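Local coordinates for MNMC2 (Aquifex aeolicus, PDB 3VYW), which methylates tRNA at a modified wobble uridine with S-adenosylmethionine as donor, working without the oxidase domain usually fused to enzymes of this kind, at residues 227-232 / 275-280; 200-205 / 290-295; 105-110 / 138-143. All blocks are in the same frame, centred on the assembly; numbering follows the deposited sequence.

Contact 1. Residues 227-232 / 275-280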
loop_
_atom_site.group_PDB
_atom_site.type_symbol
_atom_site.label_atom_id
_atom_site.label_comp_id
_atom_site.label_asym_id
_atom_site.label_seq_id
_atom_site.Cartn_x
_atom_site.Cartn_y
_atom_site.Cartn_z
ATOM N N SER A 227 -8.611 0.890 -4.674
ATOM C CA SER A 227 -9.630 -0.002 -5.117
ATOM C C SER A 227 -9.251 -0.639 -6.409
ATOM O O SER A 227 -10.082 -0.919 -7.190
ATOM C CB SER A 227 -10.958 0.698 -5.248
ATOM O OG SER A 227 -10.780 2.013 -5.629
ATOM N N SER A 228 -7.984 -0.883 -6.620
ATOM C CA SER A 228 -7.510 -1.459 -7.855
ATOM C C SER A 228 -8.128 -2.803 -8.144
ATOM O O SER A 228 -8.186 -3.647 -7.321
ATOM C CB SER A 228 -6.011 -1.629 -7.758
ATOM O OG SER A 228 -5.489 -2.564 -8.639
ATOM N N LEU A 229 -8.570 -2.993 -9.354
ATOM C CA LEU A 229 -9.172 -4.217 -9.740
ATOM C C LEU A 229 -8.219 -5.350 -9.633
ATOM O O LEU A 229 -8.564 -6.408 -9.246
ATOM C CB LEU A 229 -9.668 -4.107 -11.156
ATOM C CG LEU A 229 -10.891 -3.258 -11.329
ATOM C CD1 LEU A 229 -11.302 -3.221 -12.758
ATOM C CD2 LEU A 229 -12.003 -3.818 -10.519
ATOM N N SER A 230 -6.994 -5.103 -10.011
ATOM C CA SER A 230 -5.971 -6.091 -9.922
ATOM C C SER A 230 -5.705 -6.491 -8.495
ATOM O O SER A 230 -5.603 -7.636 -8.194
ATOM C CB SER A 230 -4.720 -5.568 -10.587
ATOM O OG SER A 230 -3.642 -6.441 -10.467
ATOM N N VAL A 231 -5.631 -5.535 -7.617
ATOM C CA VAL A 231 -5.467 -5.831 -6.235
ATOM C C VAL A 231 -6.631 -6.589 -5.635
ATOM O O VAL A 231 -6.445 -7.511 -4.931
ATOM C CB VAL A 231 -5.236 -4.551 -5.446
ATOM C CG1 VAL A 231 -4.972 -4.872 -4.003
ATOM C CG2 VAL A 231 -4.080 -3.804 -6.018
ATOM N N ARG A 232 -7.840 -6.203 -5.933
ATOM C CA ARG A 232 -8.977 -6.905 -5.416
ATOM C C ARG A 232 -9.095 -8.329 -5.883
ATOM O O ARG A 232 -9.510 -9.180 -5.153
ATOM C CB ARG A 232 -10.239 -6.161 -5.729
ATOM C CG ARG A 232 -10.338 -4.872 -5.012
ATOM C CD ARG A 232 -11.624 -4.197 -5.307
ATOM N NE ARG A 232 -11.911 -3.293 -4.238
ATOM C CZ ARG A 232 -12.917 -2.456 -4.238
ATOM N NH1 ARG A 232 -13.703 -2.406 -5.266
ATOM N NH2 ARG A 232 -13.118 -1.658 -3.230
ATOM N N VAL A 275 -15.855 -8.469 -12.208
ATOM C CA VAL A 275 -16.163 -9.565 -13.087
ATOM C C VAL A 275 -15.809 -9.330 -14.551
ATOM O O VAL A 275 -15.226 -10.152 -15.187
ATOM C CB VAL A 275 -17.642 -9.954 -12.956
ATOM C CG1 VAL A 275 -18.009 -10.966 -13.991
ATOM C CG2 VAL A 275 -17.919 -10.514 -11.606
ATOM N N LEU A 276 -16.293 -8.205 -15.077
ATOM C CA LEU A 276 -16.119 -7.810 -16.482
ATOM C C LEU A 276 -14.717 -7.449 -17.013
ATOM O O LEU A 276 -14.358 -7.842 -18.123
ATOM C CB LEU A 276 -17.095 -6.671 -16.825
ATOM C CG LEU A 276 -18.584 -7.028 -16.803
ATOM C CD1 LEU A 276 -19.416 -5.897 -17.387
ATOM C CD2 LEU A 276 -18.835 -8.335 -17.552
ATOM N N SER A 277 -13.945 -6.684 -16.238
ATOM C CA SER A 277 -12.719 -6.079 -16.744
ATOM C C SER A 277 -11.574 -6.994 -17.152
ATOM O O SER A 277 -11.275 -7.975 -16.515
ATOM C CB SER A 277 -12.166 -5.079 -15.752
ATOM O OG SER A 277 -11.562 -4.003 -16.391
ATOM N N PRO A 278 -10.936 -6.595 -18.227
ATOM C CA PRO A 278 -9.684 -7.120 -18.716
ATOM C C PRO A 278 -8.576 -6.852 -17.740
ATOM O O PRO A 278 -7.671 -7.609 -17.640
ATOM C CB PRO A 278 -9.489 -6.354 -19.994
ATOM C CG PRO A 278 -10.835 -5.998 -20.402
ATOM C CD PRO A 278 -11.534 -5.668 -19.171
ATOM N N PHE A 279 -8.700 -5.774 -17.008
ATOM C CA PHE A 279 -7.734 -5.383 -16.030
ATOM C C PHE A 279 -7.852 -6.057 -14.703
ATOM O O PHE A 279 -7.004 -5.893 -13.882
ATOM C CB PHE A 279 -7.764 -3.890 -15.823
ATOM C CG PHE A 279 -7.377 -3.125 -17.018
ATOM C CD1 PHE A 279 -8.305 -2.813 -17.968
ATOM C CD2 PHE A 279 -6.102 -2.733 -17.204
ATOM C CE1 PHE A 279 -7.977 -2.110 -19.076
ATOM C CE2 PHE A 279 -5.757 -2.027 -18.320
ATOM C CZ PHE A 279 -6.700 -1.709 -19.251
ATOM N N ALA A 280 -8.868 -6.867 -14.514
ATOM C CA ALA A 280 -8.984 -7.591 -13.285
ATOM C C ALA A 280 -8.116 -8.825 -13.327
ATOM O O ALA A 280 -8.555 -9.921 -13.424
ATOM C CB ALA A 280 -10.413 -7.952 -13.045
#

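Contact 2. Residues 200-205 / 290-295. With SAM (S-adenosylmethionine), chain E.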
loop_
_atom_site.group_PDB
_atom_site.type_symbol
_atom_site.label_atom_id
_atom_site.label_comp_id
_atom_site.label_asym_id
_atom_site.label_seq_id
_atom_site.Cartn_x
_atom_site.Cartn_y
_atom_site.Cartn_z
ATOM N N ASN A 200 3.884 1.507 -8.222
ATOM C CA ASN A 200 4.638 0.795 -7.216
ATOM C C ASN A 200 4.280 -0.667 -7.228
ATOM O O ASN A 200 3.817 -1.186 -6.285
ATOM C CB ASN A 200 4.207 1.387 -5.895
ATOM C CG ASN A 200 5.253 1.354 -4.830
ATOM O OD1 ASN A 200 5.098 1.970 -3.831
ATOM N ND2 ASN A 200 6.279 0.649 -5.032
ATOM N N PRO A 201 4.536 -1.339 -8.313
ATOM C CA PRO A 201 4.004 -2.664 -8.554
ATOM C C PRO A 201 4.414 -3.800 -7.616
ATOM O O PRO A 201 3.613 -4.676 -7.424
ATOM C CB PRO A 201 4.382 -2.933 -10.000
ATOM C CG PRO A 201 5.162 -1.798 -10.439
ATOM C CD PRO A 201 4.886 -0.677 -9.556
ATOM N N GLU A 202 5.607 -3.769 -7.046
ATOM C CA GLU A 202 6.138 -4.874 -6.255
ATOM C C GLU A 202 5.295 -5.126 -5.072
ATOM O O GLU A 202 5.290 -6.187 -4.578
ATOM C CB GLU A 202 7.548 -4.626 -5.741
ATOM C CG GLU A 202 8.381 -3.669 -6.519
ATOM C CD GLU A 202 8.059 -2.234 -6.251
ATOM O OE1 GLU A 202 7.157 -1.750 -6.854
ATOM O OE2 GLU A 202 8.744 -1.580 -5.509
ATOM N N LEU A 203 4.606 -4.114 -4.593
ATOM C CA LEU A 203 3.909 -4.221 -3.345
ATOM C C LEU A 203 2.477 -4.628 -3.500
ATOM O O LEU A 203 1.764 -4.690 -2.572
ATOM C CB LEU A 203 4.038 -2.916 -2.592
ATOM C CG LEU A 203 5.440 -2.638 -2.096
ATOM C CD1 LEU A 203 5.521 -1.361 -1.316
ATOM C CD2 LEU A 203 5.870 -3.782 -1.240
ATOM N N TRP A 204 2.058 -4.879 -4.708
ATOM C CA TRP A 204 0.732 -5.304 -4.934
ATOM C C TRP A 204 0.567 -6.594 -5.648
ATOM O O TRP A 204 -0.486 -6.855 -6.157
ATOM C CB TRP A 204 -0.011 -4.250 -5.688
ATOM C CG TRP A 204 0.071 -2.887 -5.101
ATOM C CD1 TRP A 204 0.958 -1.910 -5.400
ATOM C CD2 TRP A 204 -0.798 -2.303 -4.126
ATOM N NE1 TRP A 204 0.712 -0.821 -4.693
ATOM C CE2 TRP A 204 -0.321 -0.982 -3.918
ATOM C CE3 TRP A 204 -1.887 -2.730 -3.430
ATOM C CZ2 TRP A 204 -0.915 -0.123 -3.049
ATOM C CZ3 TRP A 204 -2.475 -1.857 -2.552
ATOM C CH2 TRP A 204 -1.998 -0.586 -2.364
ATOM N N THR A 205 1.590 -7.400 -5.750
ATOM C CA THR A 205 1.433 -8.646 -6.446
ATOM C C THR A 205 0.725 -9.671 -5.613
ATOM O O THR A 205 0.691 -9.563 -4.447
ATOM C CB THR A 205 2.754 -9.208 -6.908
ATOM O OG1 THR A 205 3.646 -9.223 -5.826
ATOM C CG2 THR A 205 3.309 -8.361 -7.923
ATOM N N LYS A 290 11.755 -9.484 -9.033
ATOM C CA LYS A 290 11.534 -8.770 -10.256
ATOM C C LYS A 290 11.583 -7.256 -10.151
ATOM O O LYS A 290 11.199 -6.686 -9.178
ATOM C CB LYS A 290 10.202 -9.191 -10.785
ATOM C CG LYS A 290 10.076 -9.082 -12.267
ATOM C CD LYS A 290 8.938 -9.941 -12.735
ATOM C CE LYS A 290 9.088 -10.298 -14.189
ATOM N NZ LYS A 290 9.377 -11.735 -14.360
ATOM N N GLU A 291 12.057 -6.620 -11.194
ATOM C CA GLU A 291 12.013 -5.192 -11.310
ATOM C C GLU A 291 10.609 -4.723 -11.432
ATOM O O GLU A 291 9.810 -5.329 -12.060
ATOM C CB GLU A 291 12.770 -4.738 -12.534
ATOM C CG GLU A 291 14.250 -4.948 -12.481
ATOM C CD GLU A 291 14.986 -3.775 -13.045
ATOM O OE1 GLU A 291 15.026 -2.748 -12.374
ATOM O OE2 GLU A 291 15.504 -3.853 -14.161
ATOM N N PRO A 292 10.338 -3.598 -10.841
ATOM C CA PRO A 292 8.999 -3.067 -10.792
ATOM C C PRO A 292 8.481 -2.771 -12.158
ATOM O O PRO A 292 7.357 -3.014 -12.396
ATOM C CB PRO A 292 9.191 -1.793 -10.023
ATOM C CG PRO A 292 10.259 -2.142 -9.076
ATOM C CD PRO A 292 11.136 -3.154 -9.708
ATOM N N LEU A 293 9.293 -2.264 -13.043
ATOM C CA LEU A 293 8.808 -1.942 -14.351
ATOM C C LEU A 293 8.362 -3.159 -15.059
ATOM O O LEU A 293 7.453 -3.121 -15.823
ATOM C CB LEU A 293 9.832 -1.206 -15.153
ATOM C CG LEU A 293 9.879 0.237 -14.723
ATOM C CD1 LEU A 293 11.041 0.899 -15.385
ATOM C CD2 LEU A 293 8.588 0.925 -15.051
ATOM N N GLU A 294 9.071 -4.230 -14.801
ATOM C CA GLU A 294 8.852 -5.527 -15.375
ATOM C C GLU A 294 7.550 -6.146 -14.975
ATOM O O GLU A 294 6.925 -6.797 -15.732
ATOM C CB GLU A 294 9.996 -6.439 -14.966
ATOM C CG GLU A 294 11.113 -6.509 -15.976
ATOM C CD GLU A 294 12.369 -7.116 -15.429
ATOM O OE1 GLU A 294 12.308 -7.772 -14.408
ATOM O OE2 GLU A 294 13.417 -6.938 -16.020
ATOM N N ILE A 295 7.199 -5.968 -13.724
ATOM C CA ILE A 295 5.991 -6.486 -13.168
ATOM C C ILE A 295 4.844 -5.826 -13.834
ATOM O O ILE A 295 3.870 -6.431 -14.121
ATOM C CB ILE A 295 5.941 -6.223 -11.672
ATOM C CG1 ILE A 295 6.917 -7.139 -10.970
ATOM C CG2 ILE A 295 4.554 -6.447 -11.148
ATOM C CD1 ILE A 295 7.235 -6.786 -9.562
HETATM N N SAM E . 2.253 5.305 4.927
HETATM C CA SAM E . 2.898 6.552 4.762
HETATM C C SAM E . 2.258 7.428 5.767
HETATM O O SAM E . 2.682 8.521 6.053
HETATM O OXT SAM E . 1.304 7.004 6.349
HETATM C CB SAM E . 2.751 6.883 3.293
HETATM C CG SAM E . 3.801 6.055 2.543
HETATM S SD SAM E . 3.859 6.192 0.908
HETATM C CE SAM E . 2.347 6.039 0.322
HETATM C "C5'" SAM E . 4.730 4.955 0.228
HETATM C "C4'" SAM E . 5.961 4.470 1.005
HETATM O "O4'" SAM E . 6.289 3.156 0.598
HETATM C "C3'" SAM E . 7.220 5.273 0.754
HETATM O "O3'" SAM E . 7.915 5.460 1.966
HETATM C "C2'" SAM E . 8.051 4.386 -0.130
HETATM O "O2'" SAM E . 9.416 4.631 0.068
HETATM C "C1'" SAM E . 7.674 3.027 0.354
HETATM N N9 SAM E . 8.003 1.921 -0.571
HETATM C C8 SAM E . 7.768 1.845 -1.860
HETATM N N7 SAM E . 8.181 0.702 -2.372
HETATM C C5 SAM E . 8.704 0.010 -1.404
HETATM C C6 SAM E . 9.329 -1.298 -1.264
HETATM N N6 SAM E . 9.491 -2.118 -2.288
HETATM N N1 SAM E . 9.741 -1.651 -0.081
HETATM C C2 SAM E . 9.593 -0.880 0.955
HETATM N N3 SAM E . 9.055 0.300 0.894
HETATM C C4 SAM E . 8.594 0.809 -0.230
#

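Contact 3. Residues 105-110 / 138-143. With SAM (S-adenosylmethionine), chain E.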
loop_
_atom_site.group_PDB
_atom_site.type_symbol
_atom_site.label_atom_id
_atom_site.label_comp_id
_atom_site.label_asym_id
_atom_site.label_seq_id
_atom_site.Cartn_x
_atom_site.Cartn_y
_atom_site.Cartn_z
ATOM N N PHE A 105 6.351 2.938 5.654
ATOM C CA PHE A 105 6.316 3.816 6.784
ATOM C C PHE A 105 5.934 5.225 6.412
ATOM O O PHE A 105 5.196 5.860 7.103
ATOM C CB PHE A 105 7.641 3.832 7.501
ATOM C CG PHE A 105 7.664 4.762 8.638
ATOM C CD1 PHE A 105 7.104 4.413 9.811
ATOM C CD2 PHE A 105 8.175 6.003 8.497
ATOM C CE1 PHE A 105 7.088 5.270 10.849
ATOM C CE2 PHE A 105 8.162 6.870 9.529
ATOM C CZ PHE A 105 7.624 6.497 10.710
ATOM N N GLY A 106 6.456 5.701 5.305
ATOM C CA GLY A 106 6.170 7.021 4.822
ATOM C C GLY A 106 6.557 8.124 5.757
ATOM O O GLY A 106 7.658 8.198 6.172
ATOM N N LEU A 107 5.647 9.015 6.059
ATOM C CA LEU A 107 5.913 10.050 7.011
ATOM C C LEU A 107 5.443 9.655 8.370
ATOM O O LEU A 107 5.590 10.377 9.296
ATOM C CB LEU A 107 5.265 11.331 6.590
ATOM C CG LEU A 107 5.292 11.579 5.114
ATOM C CD1 LEU A 107 4.513 12.823 4.844
ATOM C CD2 LEU A 107 6.705 11.777 4.673
ATOM N N GLY A 108 4.901 8.467 8.467
ATOM C CA GLY A 108 4.436 7.946 9.713
ATOM C C GLY A 108 3.066 8.364 10.140
ATOM O O GLY A 108 2.729 8.197 11.257
ATOM N N TYR A 109 2.298 8.920 9.228
ATOM C CA TYR A 109 0.987 9.451 9.511
ATOM C C TYR A 109 -0.048 8.465 9.963
ATOM O O TYR A 109 -0.739 8.722 10.884
ATOM C CB TYR A 109 0.447 10.124 8.277
ATOM C CG TYR A 109 1.008 11.470 7.987
ATOM C CD1 TYR A 109 2.055 11.993 8.699
ATOM C CD2 TYR A 109 0.496 12.212 6.997
ATOM C CE1 TYR A 109 2.552 13.227 8.414
ATOM C CE2 TYR A 109 0.994 13.434 6.711
ATOM C CZ TYR A 109 2.012 13.938 7.424
ATOM O OH TYR A 109 2.467 15.171 7.112
ATOM N N ASN A 110 -0.160 7.345 9.292
ATOM C CA ASN A 110 -1.149 6.384 9.641
ATOM C C ASN A 110 -0.890 5.909 11.027
ATOM O O ASN A 110 -1.772 5.770 11.800
ATOM C CB ASN A 110 -1.043 5.166 8.748
ATOM C CG ASN A 110 -1.698 5.335 7.409
ATOM O OD1 ASN A 110 -2.520 6.173 7.203
ATOM N ND2 ASN A 110 -1.311 4.517 6.498
ATOM N N LYS A 138 14.781 11.703 6.548
ATOM C CA LYS A 138 15.362 12.386 7.684
ATOM C C LYS A 138 14.631 13.630 8.124
ATOM O O LYS A 138 14.817 14.088 9.219
ATOM C CB LYS A 138 16.764 12.760 7.328
ATOM C CG LYS A 138 17.172 12.150 6.024
ATOM C CD LYS A 138 17.838 10.805 6.241
ATOM C CE LYS A 138 18.975 10.616 5.259
ATOM N NZ LYS A 138 19.425 11.948 4.790
ATOM N N GLU A 139 13.839 14.207 7.254
ATOM C CA GLU A 139 13.027 15.334 7.623
ATOM C C GLU A 139 11.594 15.031 7.302
ATOM O O GLU A 139 11.291 14.649 6.220
ATOM C CB GLU A 139 13.449 16.583 6.874
ATOM C CG GLU A 139 14.835 17.061 7.198
ATOM C CD GLU A 139 15.145 18.412 6.596
ATOM O OE1 GLU A 139 16.326 18.768 6.531
ATOM O OE2 GLU A 139 14.219 19.122 6.188
ATOM N N PHE A 140 10.714 15.205 8.257
ATOM C CA PHE A 140 9.320 14.931 8.047
ATOM C C PHE A 140 8.521 16.156 8.335
ATOM O O PHE A 140 8.790 16.841 9.253
ATOM C CB PHE A 140 8.830 13.821 8.957
ATOM C CG PHE A 140 9.612 12.562 8.865
ATOM C CD1 PHE A 140 10.768 12.415 9.558
ATOM C CD2 PHE A 140 9.177 11.530 8.102
ATOM C CE1 PHE A 140 11.479 11.267 9.496
ATOM C CE2 PHE A 140 9.887 10.375 8.028
ATOM C CZ PHE A 140 11.044 10.245 8.725
ATOM N N PRO A 141 7.508 16.407 7.537
ATOM C CA PRO A 141 6.514 17.405 7.854
ATOM C C PRO A 141 5.783 16.907 9.043
ATOM O O PRO A 141 5.459 15.766 9.101
ATOM C CB PRO A 141 5.597 17.352 6.661
ATOM C CG PRO A 141 6.431 16.869 5.575
ATOM C CD PRO A 141 7.330 15.878 6.192
ATOM N N ILE A 142 5.538 17.763 10.008
ATOM C CA ILE A 142 4.924 17.316 11.228
ATOM C C ILE A 142 3.469 17.593 11.175
ATOM O O ILE A 142 3.038 18.591 10.668
ATOM C CB ILE A 142 5.508 17.983 12.462
ATOM C CG1 ILE A 142 7.004 17.873 12.448
ATOM C CG2 ILE A 142 5.008 17.309 13.699
ATOM C CD1 ILE A 142 7.494 16.529 12.891
ATOM N N LEU A 143 2.720 16.658 11.701
ATOM C CA LEU A 143 1.302 16.776 11.734
ATOM C C LEU A 143 0.896 17.918 12.626
ATOM O O LEU A 143 1.512 18.190 13.610
ATOM C CB LEU A 143 0.672 15.454 12.163
ATOM C CG LEU A 143 0.608 14.313 11.150
ATOM C CD1 LEU A 143 0.144 13.044 11.793
ATOM C CD2 LEU A 143 -0.284 14.615 9.992
HETATM N N SAM E . 2.253 5.305 4.927
HETATM C CA SAM E . 2.898 6.552 4.762
HETATM C C SAM E . 2.258 7.428 5.767
HETATM O O SAM E . 2.682 8.521 6.053
HETATM O OXT SAM E . 1.304 7.004 6.349
HETATM C CB SAM E . 2.751 6.883 3.293
HETATM C CG SAM E . 3.801 6.055 2.543
HETATM S SD SAM E . 3.859 6.192 0.908
HETATM C CE SAM E . 2.347 6.039 0.322
HETATM C "C5'" SAM E . 4.730 4.955 0.228
HETATM C "C4'" SAM E . 5.961 4.470 1.005
HETATM O "O4'" SAM E . 6.289 3.156 0.598
HETATM C "C3'" SAM E . 7.220 5.273 0.754
HETATM O "O3'" SAM E . 7.915 5.460 1.966
HETATM C "C2'" SAM E . 8.051 4.386 -0.130
HETATM O "O2'" SAM E . 9.416 4.631 0.068
HETATM C "C1'" SAM E . 7.674 3.027 0.354
HETATM N N9 SAM E . 8.003 1.921 -0.571
HETATM C C8 SAM E . 7.768 1.845 -1.860
HETATM N N7 SAM E . 8.181 0.702 -2.372
HETATM C C5 SAM E . 8.704 0.010 -1.404
HETATM C C6 SAM E . 9.329 -1.298 -1.264
HETATM N N6 SAM E . 9.491 -2.118 -2.288
HETATM N N1 SAM E . 9.741 -1.651 -0.081
HETATM C C2 SAM E . 9.593 -0.880 0.955
HETATM N N3 SAM E . 9.055 0.300 0.894
HETATM C C4 SAM E . 8.594 0.809 -0.230
#

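Contact 1. Residues 227-232 / 275-280
Leu229 carries this contact. Its CG is anti to the carbonyl carbon (chi1 -73°), and the extended chi2 sends Leu229 CD1 out to Ser277, 3.6 Å from Ser277 CB. The base of the same side chain lies beside Ala280, with Leu229 CB 4.3 Å from Ala280 CB. The leucine thus spans both ends of the turn at 277-280, a type I beta turn that follows helix 268-276. Here Ser277 OG turns toward the residues that follow it. Ser277 OG accepts a weak hydrogen bond from Phe279 N at 3.4 Å and lies in the plane of the Phe279 ring, at its edge. The ring itself leads away from 227-232, to Tyr198 and Val303. Phe279 O comes within 4.0 Å of Ser230 N but makes no bond there; it is hydrogen-bonded to Tyr299 OH. Ser230 OG is anti to its backbone N (chi1 176°) and bonds to Val281 O, just past the turn. No hydrogen bond joins the two segments, so apolar contact does the work between them. Ser228 OG accepts from Val231 N at 3.1 Å in a nearly straight bond (171°). Arg232, one turn on, pairs with Glu270 of helix 268-276. The turn at 277-280 thus packs on the first turn of helix 229-237, which Ser228 N-caps, in the crossover after strand 220-224 of a Rossmann-like methyltransferase fold.

Contact 2. Residues 200-205 / 290-295
Glu202 has chi1 at -25°, away from the staggered positions, and its chain bends at chi2 (79°), which folds the carboxylate back toward Asn200. Asn200 holds CG anti to its backbone N, so its ND2 points to both the carboxylate and the adenine. Asn200 ND2 donates to Glu202 OE1 at 3.1 Å, meeting it from above the carboxylate plane. The same Asn200 ND2 gives a straighter bond (164°) to SAM N7 at 3.3 Å. Asn200 OD1 accepts from Phe195 N, which fixes the flip of the amide. Glu202 OE2 takes a weak bond from SAM N6 at 3.3 Å, and Leu203 CD1 reaches to 3.5 Å from SAM C5. The loop after strand 187-192 forms part of the adenine pocket of this Rossmann-like methyltransferase, and the start of helix 292-303 covers its back. There no hydrogen bond joins the segments and the contact is mostly apolar. Glu202 CG crosses Pro292 obliquely, 3.5 Å from Pro292 CG. Pro201 CG lies 3.2 Å from Pro292 O, and Pro201 CB meets Ile295 CG2 at 3.7 Å. An alanine at Glu202 would lack the carboxylate, so the adenine amino group would probably lose a weak acceptor and the Asn200 amide be less firmly held, with less packing on Pro292. Thr205 CG2 lies 4.0 Å from Ile295 CG2, while Thr205 OG1 caps the next helix through Phe208 N.

Contact 3. Residues 105-110 / 138-143
Residues 105-110 belong to the glycine-rich loop between strand 97-103 and helix 109-121, the SAM-binding motif of class I methyltransferases. The loop holds the SAM carboxylate by backbone N-H groups. Leu107 N (3.0 Å) and Tyr109 N (3.2 Å) both donate to SAM O, and Asn110 N gives a weak bond to SAM OXT. The helix start probably stabilises this negative charge as well. Gly106 has a positive phi, and a side chain there would run into SAM CA. At Gly108 one would strike the Phe105 ring and press on the carbonyl O of Leu107. Gly108 CA lies over one face of that ring, toward its rim. Segment 138-143 packs on the outside of the loop. Tyr109 keeps CG anti to its carbonyl carbon (chi1 -77°), and Leu143 CD2 sits over the centre of the ring in a CH-pi contact, 3.5 Å from the centroid and 11° off the normal. Pro141 O lies at the edge of the same ring. Tyr109 OH is hydrogen-bonded to Lys56 O. Phe140 turns its edge to the loop backbone: CE2 is 3.6 Å from Gly106 O, and CD2 is 3.7 Å from Leu107 CA. Phe140 CE2 also meets Phe105 CE2 at 4.2 Å, the side chains crossing near a right angle. Such a backbone grip on the methionine carboxylate is typical of the GxGxG loop of Rossmann-like methyltransferases.

Contacts 2 and 3 are buried; contact 1 is only partly so. Contacts 2 and 3 hold opposite ends of one SAM molecule, with their centres about 24 Å apart and no direct touch. Side chains read the adenine in contact 2, while backbone N-H groups hold the carboxylate in contact 3. Contact 1 does not include a SAM-binding residue. It is nested within the chain loop closed by contact 2, and the two touch where Val231 CG2 lies 3.6 Å from Trp204 CE3. Both pair the methyltransferase core with the C-terminal part of the chain. Contact 3 lies across the chain's centre from contact 1. Across all three segment pairs the packing is mainly apolar.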